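Local coordinates for protein beta-galactosidase (Trichoderma reesei, PDB 3OG2) that probably hydrolyses terminal non-reducing beta-D-galactose residues in beta-D-galactosides, as a glycosylated member of glycoside hydrolase family 35, at residues V54-L59 against R987-K992; R716-A721 against S818-L823; W743-F748 against R774-T779; N924-G929 against E945-Y950. All blocks are in the same frame, centred on the assembly; numbering follows the deposited sequence.

How the contacts relate
The four contacts form two close pairs. Contacts 2 and 3 have centres about 10 Å apart in one antiparallel sheet, where strands 713-720 and 775-782 are neighbours and G717 O lies 2.8 Å from L778 N, a probable hydrogen bond. Contacts 1 and 4 have centres about 12 Å apart and meet at V991 N and G946 O, 2.8 Å apart, again probably hydrogen-bonded. The centres of contacts 1 and 2 are about 48 Å apart. Along the chain, contact 3 falls between the two halves of contact 2, contact 4 follows, and contact 1 spans them all, bringing the C-terminal region of this modular enzyme back onto its N-terminal TIM barrel.

Contact 1 (V54-L59 against R987-K992); sequences VPSLYL and RVEVVK
L57 lays its CD2 methyl against CG2 of V988, 3.6 Å away, while the other methyl of that valine, CG1, meets CG1 of V54 at 4.0 Å with the two side chains crossing at about a right angle. V988 thus meets the 54-57 turn with both of its methyls. Further along, V991 sends CG2 toward P55 CD (4.1 Å), and the same methyl also lies beside V54 CA. The polar part of the contact runs through S56. Its OG sits between its own backbone N and carbonyl carbon (chi1 58°), and from there it accepts the backbone N-H of E989 at 2.9 Å with an angle of 157°. A water lies 2.6 Å from S56 OG and donates to E989 O at 2.8 Å, so one hydroxyl serves both the N-H and, through the water, the carbonyl of the same residue. An alanine in place of S56 would probably leave E989 N without this acceptor and the bridging water without one of its partners. Within 54-59 the bend is held by L57 N donating to V54 O, and P55 rests on P99 of helix 98-107. These residues lead from strand 38-47 into helix 58-66, a beta-to-alpha connection of the TIM barrel, which is here covered by the extended C-terminal chain after strand 981-982.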
# COMPACT_ATOMS: atom_id res chain seq x y z
N VAL A 54 -1.75 5.92 -12.58
CA VAL A 54 -2.97 6.53 -13.19
C VAL A 54 -3.22 7.80 -12.42
O VAL A 54 -3.86 7.77 -11.33
CB VAL A 54 -4.18 5.62 -13.09
CG1 VAL A 54 -5.42 6.28 -13.73
CG2 VAL A 54 -3.92 4.27 -13.78
N PRO A 55 -2.70 8.92 -12.91
CA PRO A 55 -2.76 10.15 -12.14
C PRO A 55 -4.15 10.55 -11.68
O PRO A 55 -4.31 11.06 -10.54
CB PRO A 55 -2.20 11.20 -13.12
CG PRO A 55 -1.31 10.44 -14.04
CD PRO A 55 -1.89 9.05 -14.14
N SER A 56 -5.15 10.30 -12.54
CA SER A 56 -6.51 10.73 -12.14
C SER A 56 -7.18 9.83 -11.11
O SER A 56 -8.30 10.14 -10.65
CB SER A 56 -7.37 10.89 -13.42
OG SER A 56 -7.38 9.65 -14.11
N LEU A 57 -6.52 8.73 -10.69
CA LEU A 57 -7.06 7.92 -9.59
C LEU A 57 -6.46 8.26 -8.24
O LEU A 57 -6.97 7.76 -7.23
CB LEU A 57 -6.80 6.42 -9.89
CG LEU A 57 -7.83 5.85 -10.87
CD1 LEU A 57 -7.42 4.41 -11.21
CD2 LEU A 57 -9.25 5.89 -10.30
N TYR A 58 -5.43 9.11 -8.16
CA TYR A 58 -4.98 9.46 -6.81
C TYR A 58 -6.07 10.07 -5.98
O TYR A 58 -6.19 9.76 -4.78
CB TYR A 58 -3.79 10.42 -6.89
CG TYR A 58 -2.55 9.81 -7.51
CD1 TYR A 58 -2.18 8.49 -7.21
CD2 TYR A 58 -1.77 10.57 -8.38
CE1 TYR A 58 -1.03 7.93 -7.79
CE2 TYR A 58 -0.61 10.02 -8.96
CZ TYR A 58 -0.27 8.72 -8.65
OH TYR A 58 0.89 8.15 -9.21
N LEU A 59 -6.93 10.90 -6.56
CA LEU A 59 -8.00 11.52 -5.79
C LEU A 59 -8.98 10.48 -5.30
O LEU A 59 -9.56 10.63 -4.21
CB LEU A 59 -8.73 12.59 -6.62
CG LEU A 59 -9.74 13.43 -5.85
CD1 LEU A 59 -9.17 14.21 -4.66
CD2 LEU A 59 -10.45 14.37 -6.83
N ARG A 987 -13.74 11.84 -12.86
CA ARG A 987 -13.56 10.96 -14.00
C ARG A 987 -12.11 10.52 -14.17
O ARG A 987 -11.18 11.28 -13.92
CB ARG A 987 -14.07 11.69 -15.28
CG ARG A 987 -15.61 11.64 -15.34
CD ARG A 987 -16.24 11.83 -16.68
NE ARG A 987 -17.07 13.01 -16.75
CZ ARG A 987 -17.47 13.98 -15.97
NH1 ARG A 987 -17.15 14.12 -14.69
NH2 ARG A 987 -18.28 14.90 -16.52
N VAL A 988 -11.97 9.27 -14.61
CA VAL A 988 -10.67 8.67 -14.85
C VAL A 988 -10.25 8.89 -16.30
O VAL A 988 -10.95 8.52 -17.22
CB VAL A 988 -10.66 7.16 -14.56
CG1 VAL A 988 -9.25 6.57 -14.74
CG2 VAL A 988 -11.17 6.85 -13.16
N GLU A 989 -9.10 9.52 -16.46
CA GLU A 989 -8.58 9.77 -17.79
C GLU A 989 -7.68 8.65 -18.21
O GLU A 989 -6.84 8.16 -17.41
CB GLU A 989 -7.77 11.07 -17.76
CG GLU A 989 -8.69 12.26 -17.42
CD GLU A 989 -8.06 13.54 -17.86
OE1 GLU A 989 -7.20 13.44 -18.78
OE2 GLU A 989 -8.43 14.60 -17.29
N VAL A 990 -7.79 8.25 -19.46
CA VAL A 990 -6.93 7.18 -19.98
C VAL A 990 -5.50 7.66 -20.06
O VAL A 990 -5.22 8.75 -20.57
CB VAL A 990 -7.45 6.76 -21.38
CG1 VAL A 990 -6.51 5.73 -21.97
CG2 VAL A 990 -8.90 6.28 -21.27
N VAL A 991 -4.61 6.82 -19.60
CA VAL A 991 -3.18 7.12 -19.69
C VAL A 991 -2.74 6.89 -21.12
O VAL A 991 -2.98 5.80 -21.66
CB VAL A 991 -2.44 6.22 -18.69
CG1 VAL A 991 -0.94 6.40 -18.82
CG2 VAL A 991 -2.87 6.53 -17.26
N LYS A 992 -2.12 7.89 -21.72
CA LYS A 992 -1.76 7.89 -23.14
C LYS A 992 -0.40 7.29 -23.39
O LYS A 992 0.55 7.98 -23.78
CB LYS A 992 -1.81 9.32 -23.69
CG LYS A 992 -3.16 10.00 -23.45
CD LYS A 992 -3.33 11.36 -24.12
CE LYS A 992 -4.70 11.97 -23.85
NZ LYS A 992 -4.72 13.29 -23.16
O HOH W 1 -5.16 9.27 -15.46

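Contact 2 (R716-A721 against S818-L823); sequences RGRFTA and SISWKL
R716, G717 and R718 pair antiparallel with K822, W821 and S820 at the margin of a five-stranded sheet, strand 820-824 outermost and 713-720 next to it. R716 and K822 exchange two backbone hydrogen bonds, and R718 and S820 exchange two more, the shortest running from R718 N to S820 O at 2.7 Å. Between them lies the non-hydrogen-bonded pair G717 and W821, with W821 CG anti to its carbonyl carbon (chi1 -65°). G717 CA lies over one face of the W821 six-membered ring, offset toward the rim and 3.9 Å from its centroid, in a CH-pi contact, and I819 CG2 covers the rim of the same face, 3.4 Å from G717 CA. A CB at G717 would clash with I819 CG2 and the W821 ring. An alanine in place of W821 removes the ring from beside G717 CA and would probably leave Y807 OH without its indole partner. This sheet belongs to an all-beta domain of the galactose-binding-domain-like clan, and its F719, I819 and W821 side chains pack on strand 803-811. On the other face, R718 NH1 comes within 3.6 Å of K822 CE and 4.2 Å of K822 NZ. The like charges are probably offset by D677, which forms salt bridges with R716, R718 and K822. A water in the guanidinium plane accepts from R718 NH1 at 2.9 Å and donates to both R716 O and S820 O.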
# COMPACT_ATOMS: atom_id res chain seq x y z
N ARG A 716 24.41 -15.49 -24.77
CA ARG A 716 24.76 -16.39 -25.90
C ARG A 716 26.25 -16.68 -25.79
O ARG A 716 27.06 -15.74 -25.82
CB ARG A 716 24.42 -15.73 -27.25
CG ARG A 716 22.90 -15.73 -27.41
CD ARG A 716 22.48 -15.04 -28.64
NE ARG A 716 22.99 -15.52 -29.91
CZ ARG A 716 22.48 -16.55 -30.58
NH1 ARG A 716 21.51 -17.29 -30.02
NH2 ARG A 716 22.90 -16.91 -31.80
N GLY A 717 26.56 -17.95 -25.59
CA GLY A 717 27.93 -18.36 -25.42
C GLY A 717 28.42 -19.21 -26.58
O GLY A 717 27.86 -20.30 -26.84
N ARG A 718 29.47 -18.75 -27.27
CA ARG A 718 30.04 -19.49 -28.38
C ARG A 718 31.21 -20.36 -27.92
O ARG A 718 32.09 -19.85 -27.18
CB ARG A 718 30.60 -18.51 -29.41
CG ARG A 718 29.56 -17.92 -30.33
CD ARG A 718 30.13 -16.74 -31.09
NE ARG A 718 29.30 -16.23 -32.17
CZ ARG A 718 28.20 -15.53 -32.04
NH1 ARG A 718 27.73 -15.21 -30.82
NH2 ARG A 718 27.54 -15.12 -33.13
N PHE A 719 31.26 -21.59 -28.38
CA PHE A 719 32.44 -22.40 -28.13
C PHE A 719 32.70 -23.29 -29.35
O PHE A 719 31.77 -23.53 -30.16
CB PHE A 719 32.28 -23.29 -26.87
CG PHE A 719 31.24 -24.40 -26.96
CD1 PHE A 719 29.92 -24.15 -26.54
CD2 PHE A 719 31.58 -25.67 -27.43
CE1 PHE A 719 29.00 -25.21 -26.61
CE2 PHE A 719 30.66 -26.69 -27.52
CZ PHE A 719 29.36 -26.46 -27.08
N THR A 720 33.92 -23.81 -29.43
CA THR A 720 34.25 -24.81 -30.47
C THR A 720 34.34 -26.16 -29.83
O THR A 720 35.03 -26.33 -28.85
CB THR A 720 35.61 -24.40 -31.08
OG1 THR A 720 35.45 -23.10 -31.67
CG2 THR A 720 35.97 -25.46 -32.12
N ALA A 721 33.58 -27.13 -30.35
CA ALA A 721 33.61 -28.44 -29.71
C ALA A 721 34.98 -29.05 -29.79
O ALA A 721 35.58 -29.11 -30.89
CB ALA A 721 32.55 -29.36 -30.33
N SER A 818 36.83 -22.98 -23.71
CA SER A 818 36.51 -21.58 -23.53
C SER A 818 35.18 -21.23 -24.18
O SER A 818 34.81 -21.75 -25.22
CB SER A 818 37.62 -20.74 -24.22
OG SER A 818 38.73 -20.80 -23.34
N ILE A 819 34.45 -20.31 -23.58
CA ILE A 819 33.20 -19.78 -24.12
C ILE A 819 33.35 -18.27 -24.19
O ILE A 819 33.81 -17.66 -23.21
CB ILE A 819 31.99 -20.12 -23.24
CG1 ILE A 819 31.90 -21.66 -23.02
CG2 ILE A 819 30.74 -19.53 -23.85
CD1 ILE A 819 30.74 -22.03 -22.09
N SER A 820 32.98 -17.70 -25.33
CA SER A 820 32.91 -16.24 -25.49
C SER A 820 31.44 -15.85 -25.51
O SER A 820 30.62 -16.58 -26.08
CB SER A 820 33.64 -15.74 -26.74
OG SER A 820 32.95 -16.12 -27.90
N TRP A 821 31.13 -14.69 -24.89
CA TRP A 821 29.75 -14.40 -24.56
C TRP A 821 29.23 -13.09 -25.11
O TRP A 821 29.96 -12.09 -25.19
CB TRP A 821 29.64 -14.32 -23.04
CG TRP A 821 29.91 -15.59 -22.31
CD1 TRP A 821 31.13 -15.98 -21.79
CD2 TRP A 821 28.97 -16.63 -22.01
NE1 TRP A 821 30.99 -17.21 -21.17
CE2 TRP A 821 29.69 -17.63 -21.29
CE3 TRP A 821 27.59 -16.80 -22.28
CZ2 TRP A 821 29.09 -18.80 -20.83
CZ3 TRP A 821 26.97 -17.99 -21.81
CH2 TRP A 821 27.74 -18.96 -21.10
N LYS A 822 27.93 -13.05 -25.37
CA LYS A 822 27.16 -11.83 -25.60
C LYS A 822 25.96 -11.90 -24.65
O LYS A 822 25.60 -12.98 -24.13
CB LYS A 822 26.64 -11.76 -27.04
CG LYS A 822 27.79 -11.85 -28.03
CD LYS A 822 27.29 -11.49 -29.42
CE LYS A 822 28.41 -11.69 -30.46
NZ LYS A 822 27.96 -11.15 -31.79
N LEU A 823 25.36 -10.72 -24.37
CA LEU A 823 24.20 -10.73 -23.46
C LEU A 823 23.26 -9.62 -23.84
O LEU A 823 23.63 -8.64 -24.50
CB LEU A 823 24.61 -10.63 -21.99
CG LEU A 823 24.82 -9.20 -21.43
CD1 LEU A 823 24.92 -9.27 -19.91
CD2 LEU A 823 26.02 -8.46 -22.04
O HOH W 2 28.77 -15.38 -28.17
O HOH W 3 35.88 -22.80 -27.55

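Contact 3 (W743-F748 against R774-T779); sequences WLNDRF and RRYILT
W743 and L744 pair antiparallel with T779 and L778, just where strand 740-744 turns back through a type II' beta turn, L744 to R747, to form a hairpin with strand 747-752. Backbone bonds come first: W743 and T779 donate to each other's carbonyls, and N745 N reaches I777 O at 2.8 Å. At N745 the main chain swings away into the turn, and the side chain carries on the pairing. I777 N donates to N745 OD1 at 2.9 Å, nearly in line with the amide C=O, so this oxygen takes the role of a strand carbonyl. CG of N745 is anti to the carbonyl carbon (chi1 -68°); beyond it, ND2 lies 3.4 Å from Y776 CD2, the amide and phenol ring planes only 15° apart. Apolar contact is centred on L744, whose CD1 lies 3.8 Å from Y776 CB and 3.9 Å from L778 CD2; behind it F719 of the neighbouring strand 713-720 closes in. The phenol OH of Y776 is bonded elsewhere, to V771 N. T779 O lies in the plane of the W743 indole, at its edge. Two waters complete the seam. One accepts from N745 ND2 and donates to R775 O, sitting above one face of the Y776 ring toward its rim. The other accepts from T779 OG1 at 2.8 Å and donates to N745 O and I777 O.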
# COMPACT_ATOMS: atom_id res chain seq x y z
N TRP A 743 19.46 -23.73 -24.38
CA TRP A 743 19.51 -24.41 -25.68
C TRP A 743 20.93 -24.44 -26.18
O TRP A 743 21.72 -23.51 -25.92
CB TRP A 743 18.68 -23.59 -26.70
CG TRP A 743 17.19 -23.73 -26.47
CD1 TRP A 743 16.37 -24.60 -27.14
CD2 TRP A 743 16.38 -23.01 -25.55
NE1 TRP A 743 15.09 -24.44 -26.67
CE2 TRP A 743 15.04 -23.48 -25.69
CE3 TRP A 743 16.64 -22.01 -24.61
CZ2 TRP A 743 13.97 -22.99 -24.93
CZ3 TRP A 743 15.56 -21.51 -23.85
CH2 TRP A 743 14.26 -22.01 -24.02
N LEU A 744 21.23 -25.47 -26.92
CA LEU A 744 22.48 -25.63 -27.67
C LEU A 744 22.09 -25.53 -29.13
O LEU A 744 21.41 -26.45 -29.63
CB LEU A 744 23.09 -27.00 -27.35
CG LEU A 744 24.34 -27.32 -28.17
CD1 LEU A 744 25.50 -26.44 -27.71
CD2 LEU A 744 24.66 -28.81 -28.05
N ASN A 745 22.47 -24.46 -29.84
CA ASN A 745 21.90 -24.16 -31.14
C ASN A 745 20.38 -24.19 -31.00
O ASN A 745 19.84 -23.48 -30.14
CB ASN A 745 22.43 -25.15 -32.21
CG ASN A 745 23.91 -24.92 -32.46
OD1 ASN A 745 24.57 -24.00 -31.96
ND2 ASN A 745 24.45 -25.77 -33.32
N ASP A 746 19.68 -25.03 -31.78
CA ASP A 746 18.20 -25.10 -31.64
C ASP A 746 17.76 -26.27 -30.79
O ASP A 746 16.55 -26.56 -30.66
CB ASP A 746 17.58 -25.16 -33.05
CG ASP A 746 18.11 -26.33 -33.86
OD1 ASP A 746 19.03 -27.09 -33.51
OD2 ASP A 746 17.52 -26.53 -34.96
N ARG A 747 18.68 -26.98 -30.14
CA ARG A 747 18.36 -28.15 -29.31
C ARG A 747 18.12 -27.76 -27.87
O ARG A 747 18.97 -27.19 -27.21
CB ARG A 747 19.51 -29.18 -29.37
CG ARG A 747 19.19 -30.43 -28.55
CD ARG A 747 20.37 -31.36 -28.30
NE ARG A 747 21.31 -31.57 -29.40
CZ ARG A 747 22.56 -32.05 -29.27
NH1 ARG A 747 22.95 -32.36 -28.05
NH2 ARG A 747 23.40 -32.22 -30.30
N PHE A 748 16.94 -28.06 -27.34
CA PHE A 748 16.64 -27.77 -25.94
C PHE A 748 17.50 -28.68 -25.08
O PHE A 748 17.54 -29.91 -25.25
CB PHE A 748 15.17 -28.00 -25.68
CG PHE A 748 14.82 -27.77 -24.21
CD1 PHE A 748 15.02 -26.55 -23.59
CD2 PHE A 748 14.26 -28.81 -23.48
CE1 PHE A 748 14.67 -26.32 -22.26
CE2 PHE A 748 13.93 -28.63 -22.14
CZ PHE A 748 14.12 -27.38 -21.51
N ARG A 774 33.52 -27.84 -34.68
CA ARG A 774 32.42 -26.98 -35.10
C ARG A 774 32.10 -26.01 -33.99
O ARG A 774 32.25 -26.35 -32.80
CB ARG A 774 31.22 -27.87 -35.45
CG ARG A 774 30.02 -27.12 -35.99
CD ARG A 774 28.92 -28.08 -36.44
NE ARG A 774 29.39 -28.82 -37.64
CZ ARG A 774 28.52 -29.51 -38.40
NH1 ARG A 774 27.24 -29.54 -38.04
NH2 ARG A 774 28.82 -30.20 -39.48
N ARG A 775 31.67 -24.82 -34.33
CA ARG A 775 31.22 -23.84 -33.37
C ARG A 775 29.74 -24.05 -33.04
O ARG A 775 28.90 -24.30 -33.91
CB ARG A 775 31.38 -22.44 -33.97
CG ARG A 775 31.01 -21.37 -32.92
CD ARG A 775 31.53 -20.02 -33.39
NE ARG A 775 32.80 -19.65 -32.77
CZ ARG A 775 33.41 -18.48 -33.01
NH1 ARG A 775 32.86 -17.60 -33.84
NH2 ARG A 775 34.57 -18.17 -32.43
N TYR A 776 29.45 -23.95 -31.77
CA TYR A 776 28.12 -24.05 -31.21
C TYR A 776 27.78 -22.82 -30.39
O TYR A 776 28.69 -22.15 -29.90
CB TYR A 776 28.05 -25.29 -30.23
CG TYR A 776 28.07 -26.56 -31.05
CD1 TYR A 776 29.30 -27.13 -31.41
CD2 TYR A 776 26.90 -27.17 -31.45
CE1 TYR A 776 29.34 -28.30 -32.17
CE2 TYR A 776 26.91 -28.33 -32.22
CZ TYR A 776 28.14 -28.88 -32.57
OH TYR A 776 28.20 -30.01 -33.34
N ILE A 777 26.49 -22.55 -30.26
CA ILE A 777 26.07 -21.39 -29.46
C ILE A 777 25.08 -21.84 -28.38
O ILE A 777 24.02 -22.38 -28.73
CB ILE A 777 25.44 -20.27 -30.33
CG1 ILE A 777 26.41 -19.83 -31.41
CG2 ILE A 777 25.02 -19.12 -29.43
CD1 ILE A 777 25.85 -18.74 -32.33
N LEU A 778 25.43 -21.59 -27.15
CA LEU A 778 24.49 -21.80 -26.04
C LEU A 778 23.65 -20.57 -25.89
O LEU A 778 24.16 -19.47 -25.81
CB LEU A 778 25.31 -22.05 -24.77
CG LEU A 778 25.97 -23.40 -24.70
CD1 LEU A 778 27.09 -23.38 -23.65
CD2 LEU A 778 24.97 -24.50 -24.35
N THR A 779 22.34 -20.73 -25.82
CA THR A 779 21.46 -19.61 -25.47
C THR A 779 20.90 -19.92 -24.09
O THR A 779 20.31 -20.98 -23.88
CB THR A 779 20.31 -19.41 -26.49
OG1 THR A 779 20.85 -19.04 -27.76
CG2 THR A 779 19.40 -18.28 -26.04
O HOH W 4 21.37 -21.36 -29.15
O HOH W 5 26.90 -25.90 -34.91

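Contact 4 (N924-G929 against E945-Y950)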
# COMPACT_ATOMS: atom_id res chain seq x y z
N ASN A 924 -1.86 -2.45 -22.87
CA ASN A 924 -1.50 -1.20 -23.50
C ASN A 924 -0.06 -0.82 -23.22
O ASN A 924 0.31 0.33 -22.99
CB ASN A 924 -2.46 -0.08 -23.04
CG ASN A 924 -3.86 -0.37 -23.55
OD1 ASN A 924 -4.03 -0.88 -24.67
ND2 ASN A 924 -4.89 -0.07 -22.78
N GLY A 925 0.77 -1.86 -23.32
CA GLY A 925 2.22 -1.69 -23.23
C GLY A 925 2.77 -1.75 -21.80
O GLY A 925 4.00 -1.86 -21.64
N PHE A 926 1.91 -1.65 -20.79
CA PHE A 926 2.34 -1.77 -19.39
C PHE A 926 2.37 -3.22 -18.95
O PHE A 926 1.37 -3.93 -19.12
CB PHE A 926 1.35 -1.03 -18.50
CG PHE A 926 1.44 0.50 -18.64
CD1 PHE A 926 0.74 1.19 -19.61
CD2 PHE A 926 2.27 1.18 -17.73
CE1 PHE A 926 0.84 2.58 -19.70
CE2 PHE A 926 2.34 2.56 -17.81
CZ PHE A 926 1.65 3.25 -18.78
N GLN A 927 3.50 -3.63 -18.37
CA GLN A 927 3.51 -5.03 -17.85
C GLN A 927 2.79 -5.03 -16.52
O GLN A 927 3.10 -4.27 -15.63
CB GLN A 927 4.94 -5.52 -17.75
CG GLN A 927 5.01 -7.05 -17.57
CD GLN A 927 5.38 -7.34 -16.13
OE1 GLN A 927 4.51 -7.33 -15.25
NE2 GLN A 927 6.66 -7.59 -15.88
N TYR A 928 1.73 -5.84 -16.43
CA TYR A 928 0.83 -5.88 -15.30
C TYR A 928 0.72 -7.28 -14.73
O TYR A 928 -0.29 -7.63 -14.09
CB TYR A 928 -0.56 -5.26 -15.66
CG TYR A 928 -0.71 -3.91 -14.95
CD1 TYR A 928 -1.20 -3.84 -13.68
CD2 TYR A 928 -0.33 -2.73 -15.60
CE1 TYR A 928 -1.32 -2.58 -13.05
CE2 TYR A 928 -0.42 -1.46 -14.98
CZ TYR A 928 -0.93 -1.42 -13.70
OH TYR A 928 -1.02 -0.18 -13.09
N GLY A 929 1.74 -8.11 -14.96
CA GLY A 929 1.65 -9.41 -14.27
C GLY A 929 2.80 -10.34 -14.69
O GLY A 929 3.15 -10.45 -15.90
N GLU A 945 -8.66 0.87 -14.43
CA GLU A 945 -9.15 1.85 -15.38
C GLU A 945 -8.16 2.99 -15.49
O GLU A 945 -7.61 3.40 -14.46
CB GLU A 945 -10.52 2.37 -14.88
CG GLU A 945 -11.22 3.27 -15.90
CD GLU A 945 -12.54 3.76 -15.37
OE1 GLU A 945 -13.14 3.08 -14.48
OE2 GLU A 945 -13.02 4.81 -15.85
N GLY A 946 -7.88 3.48 -16.70
CA GLY A 946 -6.80 4.47 -16.85
C GLY A 946 -5.71 3.80 -17.63
O GLY A 946 -5.28 4.26 -18.70
N ILE A 947 -5.23 2.66 -17.16
CA ILE A 947 -4.36 1.79 -17.94
C ILE A 947 -5.25 1.07 -19.00
O ILE A 947 -4.89 1.10 -20.17
CB ILE A 947 -3.58 0.80 -17.08
CG1 ILE A 947 -2.62 1.51 -16.11
CG2 ILE A 947 -2.80 -0.16 -17.99
CD1 ILE A 947 -1.57 2.40 -16.77
N LEU A 948 -6.36 0.52 -18.54
CA LEU A 948 -7.38 0.10 -19.51
C LEU A 948 -8.26 1.26 -19.96
O LEU A 948 -8.61 2.13 -19.13
CB LEU A 948 -8.29 -0.92 -18.84
CG LEU A 948 -7.75 -2.34 -18.75
CD1 LEU A 948 -8.54 -3.17 -17.74
CD2 LEU A 948 -7.79 -3.04 -20.12
N ASP A 949 -8.67 1.30 -21.21
CA ASP A 949 -9.60 2.24 -21.78
C ASP A 949 -10.96 1.55 -21.81
O ASP A 949 -11.17 0.58 -22.55
CB ASP A 949 -9.11 2.65 -23.19
CG ASP A 949 -10.00 3.70 -23.82
OD1 ASP A 949 -11.12 3.94 -23.33
OD2 ASP A 949 -9.62 4.28 -24.89
N TYR A 950 -11.89 2.00 -20.98
CA TYR A 950 -13.19 1.37 -20.86
C TYR A 950 -14.13 1.76 -21.98
O TYR A 950 -15.25 1.26 -22.06
CB TYR A 950 -13.85 1.76 -19.50
CG TYR A 950 -13.32 0.91 -18.36
CD1 TYR A 950 -12.01 0.43 -18.29
CD2 TYR A 950 -14.17 0.62 -17.29
CE1 TYR A 950 -11.60 -0.33 -17.19
CE2 TYR A 950 -13.78 -0.14 -16.20
CZ TYR A 950 -12.48 -0.61 -16.18
OH TYR A 950 -12.10 -1.35 -15.10
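N924 ND2 is gripped by two oxygens: I947 O across the contact, at 2.9 Å with an angle of 166°, and the side-chain OD1 of N954. I947 O lies in the amide plane of N924, and the donor lies in the carbonyl plane in turn. The other end of the amide is held too, since N924 OD1 accepts from W955 N, which probably fixes the rotation of the amide. The side chain of the same I947 packs against two aromatic rings, F926 and Y928. Its CD1 stands over the centre of the F926 ring, 3.7 Å from the centroid and 7° off the normal, a CH-pi contact in which the methyl is within about 4.1 Å of all six ring carbons. The I947 and F926 side chains cross at about a right angle. CG1, anti to the carbonyl carbon (chi1 -63°), turns instead to Y928, 3.9 Å from CE2 and 3.8 Å from OH. CG2 touches both rings, 4.1 Å from F926 CD1 and from Y928 CE2. W330 of the family 35 catalytic region is edge-to-face with F926 and meets Y928 with the ring planes nearly parallel. N924 and G925, both with positive phi, make the tight reversal between strands 917-923 and 926-932. Y928 and G929 then both face L921, so this is a beta hairpin with a classic bulge, and I947, in the loop between strands 940-943 and 953-962, packs on it at the edge of an all-beta domain of the galactose-binding-domain-like clan.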